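Local atomic coordinates of putative dehydrogenase (Amycolatopsis orientalis, PDB entry 5A9T), a protein that reduces imines to amines with NADPH as an imine reductase, and binds a methyltetrahydroisoquinoline amine. Residues L64-L69 with V92-G97; A11-M16 with V31-R36. One frame throughout, in Å; residues are numbered along the deposited sequence.

Contact 1 of 2, residues L64-L69 with V92-G97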
# COMPACT_ATOMS: atom_id res chain seq x y z
N LEU A 64 -4.55 29.95 -23.63
CA LEU A 64 -4.26 28.70 -22.90
C LEU A 64 -4.02 27.58 -23.87
O LEU A 64 -4.89 27.22 -24.67
CB LEU A 64 -5.45 28.36 -21.97
CG LEU A 64 -5.23 27.02 -21.20
CD1 LEU A 64 -4.06 27.10 -20.31
CD2 LEU A 64 -6.51 26.71 -20.48
N LEU A 65 -2.79 27.07 -23.85
CA LEU A 65 -2.32 26.00 -24.75
C LEU A 65 -2.05 24.79 -23.87
O LEU A 65 -1.10 24.78 -23.09
CB LEU A 65 -1.07 26.38 -25.48
CG LEU A 65 -1.12 27.77 -26.12
CD1 LEU A 65 0.27 28.22 -26.62
CD2 LEU A 65 -2.18 27.93 -27.23
N VAL A 66 -2.88 23.76 -23.99
CA VAL A 66 -2.73 22.48 -23.28
C VAL A 66 -1.99 21.50 -24.12
O VAL A 66 -2.46 21.23 -25.28
CB VAL A 66 -4.11 21.95 -22.91
CG1 VAL A 66 -4.00 20.60 -22.22
CG2 VAL A 66 -4.80 22.87 -21.91
N VAL A 67 -0.76 21.13 -23.77
CA VAL A 67 0.12 20.37 -24.65
C VAL A 67 0.21 18.93 -24.09
O VAL A 67 0.54 18.76 -22.90
CB VAL A 67 1.45 21.05 -24.79
CG1 VAL A 67 2.34 20.23 -25.72
CG2 VAL A 67 1.32 22.44 -25.34
N CYS A 68 -0.00 17.92 -24.95
CA CYS A 68 0.10 16.51 -24.56
C CYS A 68 0.64 15.74 -25.77
O CYS A 68 -0.10 15.06 -26.51
CB CYS A 68 -1.24 16.05 -24.06
SG CYS A 68 -1.14 14.45 -23.22
N LEU A 69 1.96 15.90 -25.97
CA LEU A 69 2.63 15.34 -27.19
C LEU A 69 2.97 13.90 -26.92
O LEU A 69 3.04 13.46 -25.80
CB LEU A 69 3.86 16.13 -27.52
CG LEU A 69 3.64 17.62 -27.87
CD1 LEU A 69 5.02 18.26 -27.90
CD2 LEU A 69 2.93 17.90 -29.11
N VAL A 92 0.46 24.79 -20.68
CA VAL A 92 0.26 23.77 -19.66
C VAL A 92 0.68 22.47 -20.28
O VAL A 92 -0.02 21.93 -21.17
CB VAL A 92 -1.15 23.76 -19.15
CG1 VAL A 92 -1.35 22.67 -18.09
CG2 VAL A 92 -1.56 25.07 -18.55
N ASN A 93 1.86 21.97 -19.87
CA ASN A 93 2.43 20.78 -20.41
C ASN A 93 2.10 19.58 -19.57
O ASN A 93 2.60 19.50 -18.46
CB ASN A 93 3.93 20.95 -20.47
CG ASN A 93 4.62 19.82 -21.24
OD1 ASN A 93 4.00 18.85 -21.68
ND2 ASN A 93 5.99 19.95 -21.41
N LEU A 94 1.37 18.65 -20.18
CA LEU A 94 0.88 17.45 -19.43
C LEU A 94 1.66 16.23 -19.82
O LEU A 94 1.25 15.11 -19.41
CB LEU A 94 -0.59 17.33 -19.58
CG LEU A 94 -1.42 18.47 -19.07
CD1 LEU A 94 -2.90 18.29 -19.31
CD2 LEU A 94 -1.19 18.74 -17.58
N ASN A 95 2.80 16.34 -20.44
CA ASN A 95 3.58 15.09 -20.76
C ASN A 95 5.04 15.24 -20.73
O ASN A 95 5.75 14.76 -21.68
CB ASN A 95 3.05 14.39 -22.01
CG ASN A 95 3.57 12.93 -22.19
OD1 ASN A 95 3.79 12.26 -21.24
ND2 ASN A 95 3.84 12.52 -23.45
N SER A 96 5.58 15.89 -19.70
CA SER A 96 7.03 15.91 -19.59
C SER A 96 7.51 14.49 -19.17
O SER A 96 6.92 13.77 -18.36
CB SER A 96 7.59 16.87 -18.61
OG SER A 96 7.42 18.22 -18.95
N GLY A 97 8.63 14.14 -19.67
CA GLY A 97 9.17 12.75 -19.33
C GLY A 97 9.81 12.70 -17.96
O GLY A 97 9.60 11.66 -17.16
O HOH W 1 3.71 17.21 -24.04
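Val-92 meets the strand 64-67 through its backbone and one methyl: its N gives a nearly straight bond to Leu-65 O (2.9 Å), its O receives Val-67 N (2.8 Å), and CG2, anti to its own carbonyl carbon, lies 3.7 Å from Leu-64 CD1. The ladder is parallel. At Asn-93, which pairs with Val-67, the carboxamide builds an Asx turn: OD1 accepts Asn-95 N from above its carbonyl plane (3.0 Å) and a proton from a water that in turn accepts Leu-69 N, while ND2 is held by Tyr-116. Strands 64-67 and 90-93 are neighbours in the Rossmann-type sheet, joined by a beta-alpha-beta crossover through helix 75-78. Leu-94 N continues the ladder to Val-67 O, and its CD1 meets Val-66 CG1 at 3.9 Å, on the side of the sheet packed by Leu-20 of helix 15-26. Asn-95, an NADP(+)-binding residue, swings CG anti to its backbone N (chi1 -166°), and ND2 reaches Leu-69 O at 2.7 Å, the oxygen lying close to the plane of the Asn-95 amide; ND2 also bonds Asp-71. An alanine here would probably leave Leu-69 O and Asp-71 OD1 without this shared donor, and the turn after strand 64-67 less firmly tied to the loop after strand 90-93.

Contact 2 of 2, residues A11-M16 with V31-R36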
# COMPACT_ATOMS: atom_id res chain seq x y z
N ALA A 11 -2.86 20.69 -28.12
CA ALA A 11 -1.89 20.21 -29.03
C ALA A 11 -1.44 18.81 -28.67
O ALA A 11 -0.80 18.59 -27.64
CB ALA A 11 -0.69 21.13 -29.07
N GLY A 12 -1.75 17.85 -29.50
CA GLY A 12 -1.47 16.47 -29.22
C GLY A 12 -2.76 15.71 -29.01
O GLY A 12 -3.52 15.93 -28.10
N LEU A 13 -3.12 14.80 -29.96
CA LEU A 13 -4.38 14.08 -29.96
C LEU A 13 -4.21 12.55 -29.89
O LEU A 13 -5.10 11.82 -30.45
CB LEU A 13 -5.28 14.46 -31.15
CG LEU A 13 -5.58 15.95 -31.27
CD1 LEU A 13 -6.38 16.22 -32.55
CD2 LEU A 13 -6.36 16.41 -30.04
N GLY A 14 -3.18 12.09 -29.21
CA GLY A 14 -3.17 10.70 -28.73
C GLY A 14 -4.37 10.44 -27.85
O GLY A 14 -5.27 11.28 -27.62
N PRO A 15 -4.45 9.26 -27.23
CA PRO A 15 -5.65 8.94 -26.41
C PRO A 15 -5.84 9.94 -25.23
O PRO A 15 -6.96 10.33 -24.95
CB PRO A 15 -5.20 7.56 -25.85
CG PRO A 15 -4.38 6.97 -26.91
CD PRO A 15 -3.54 8.13 -27.47
N MET A 16 -4.73 10.32 -24.60
CA MET A 16 -4.80 11.28 -23.51
C MET A 16 -5.21 12.65 -24.04
O MET A 16 -6.13 13.29 -23.53
CB MET A 16 -3.54 11.35 -22.69
CG MET A 16 -3.79 12.24 -21.46
SD MET A 16 -5.07 11.72 -20.31
CE MET A 16 -4.20 10.51 -19.43
N VAL A 31 -12.80 24.96 -28.42
CA VAL A 31 -11.59 24.15 -28.42
C VAL A 31 -11.04 24.12 -29.81
O VAL A 31 -11.72 23.59 -30.77
CB VAL A 31 -11.78 22.77 -27.82
CG1 VAL A 31 -10.49 21.94 -27.85
CG2 VAL A 31 -12.36 22.91 -26.40
N THR A 32 -9.80 24.53 -29.95
CA THR A 32 -8.98 24.30 -31.16
C THR A 32 -8.05 23.14 -30.97
O THR A 32 -7.38 23.05 -29.93
CB THR A 32 -8.23 25.54 -31.57
OG1 THR A 32 -9.13 26.64 -31.75
CG2 THR A 32 -7.31 25.37 -32.75
N VAL A 33 -7.97 22.21 -31.93
CA VAL A 33 -7.14 21.03 -31.78
C VAL A 33 -6.10 20.92 -32.85
O VAL A 33 -6.33 21.35 -34.01
CB VAL A 33 -7.95 19.73 -31.68
CG1 VAL A 33 -8.86 19.77 -30.52
CG2 VAL A 33 -8.77 19.49 -32.94
N TRP A 34 -4.94 20.39 -32.49
CA TRP A 34 -3.79 20.22 -33.42
C TRP A 34 -3.14 18.92 -33.09
O TRP A 34 -3.04 18.49 -31.92
CB TRP A 34 -2.79 21.34 -33.35
CG TRP A 34 -1.55 21.17 -34.15
CD1 TRP A 34 -1.35 21.60 -35.44
CD2 TRP A 34 -0.34 20.50 -33.78
NE1 TRP A 34 -0.06 21.29 -35.85
CE2 TRP A 34 0.55 20.55 -34.87
CE3 TRP A 34 0.06 19.76 -32.67
CZ2 TRP A 34 1.85 20.05 -34.81
CZ3 TRP A 34 1.35 19.29 -32.63
CH2 TRP A 34 2.20 19.37 -33.69
N ASN A 35 -2.72 18.25 -34.14
CA ASN A 35 -1.91 17.06 -34.03
C ASN A 35 -0.91 17.01 -35.15
O ASN A 35 -1.22 17.45 -36.24
CB ASN A 35 -2.80 15.81 -34.01
CG ASN A 35 -2.05 14.57 -33.58
OD1 ASN A 35 -1.90 13.58 -34.44
ND2 ASN A 35 -1.62 14.48 -32.40
N ARG A 36 0.26 16.45 -34.87
CA ARG A 36 1.28 16.28 -35.87
C ARG A 36 0.74 15.54 -37.12
O ARG A 36 0.97 15.97 -38.19
CB ARG A 36 2.45 15.50 -35.29
CG ARG A 36 3.43 16.25 -34.37
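Leu-13 lays its isobutyl group along the end of strand 30-34, where it meets two side chains and a carbonyl. CG stands anti to the carbonyl carbon of Leu-13 (chi1 -56°), which brings CD1 to 3.9 Å from Val-33 CB; CD2 lies almost as near the same carbon, so both branches face it from one side, and the two side chains cross at about a right angle. Helix 42-46 adds Leu-44 to this apolar cluster, touching both Leu-13 and Val-33. Leu-13 CG also rests 3.7 Å from Trp-34 O, and its CD1 packs against Asn-35 CB. The side chain of Trp-34 goes to the other side of the strand. With CG anti to its backbone N and the indole turned crosswise (chi2 92°), Trp-34 CE3 comes 3.9 Å from Ala-11 CB, the methyl approaching obliquely; Gly-12 N lies at the ring edge, and Arg-36 N stands over one face near the rim. The backbones are pinned by Gly-12 N to Trp-34 O (2.8 Å, 179° at the hydrogen). Gly-12 has a backbone conformation in which any CB would jam against the preceding carbonyl O. Gly-14 then occupies the N-cap position of helix 15-26. Leu-13, Gly-14, Met-16, Asn-35 and Arg-36 bind NADP(+) in this protein, and strand, glycine-rich turn and helix are consistent with the GxGxxG dinucleotide-binding motif of a Rossmann fold, Gly-12, Gly-14 and Gly-17 being its glycines.

In the fold
Contact 2 comes first along the chain and closes before contact 1 opens; their centres lie 10 Å apart in the same sheet. Strands run 30-34, 7-11, 64-67, 90-93 across it, all parallel, so strand 7-11 of contact 2 adjoins strand 64-67 of contact 1. Probable backbone hydrogen bonds link them, Ala-11 N to Val-66 O and Cys-68 N to Ala-11 O, both 2.9 Å. Past the strand ends, Cys-68 SG packs on Met-16 CG at 3.9 Å, joining the loop of contact 1 to the start of helix 15-26. Both contacts thus place NADP(+)-binding residues at the carboxyl ends of parallel strands, within one NAD-binding domain.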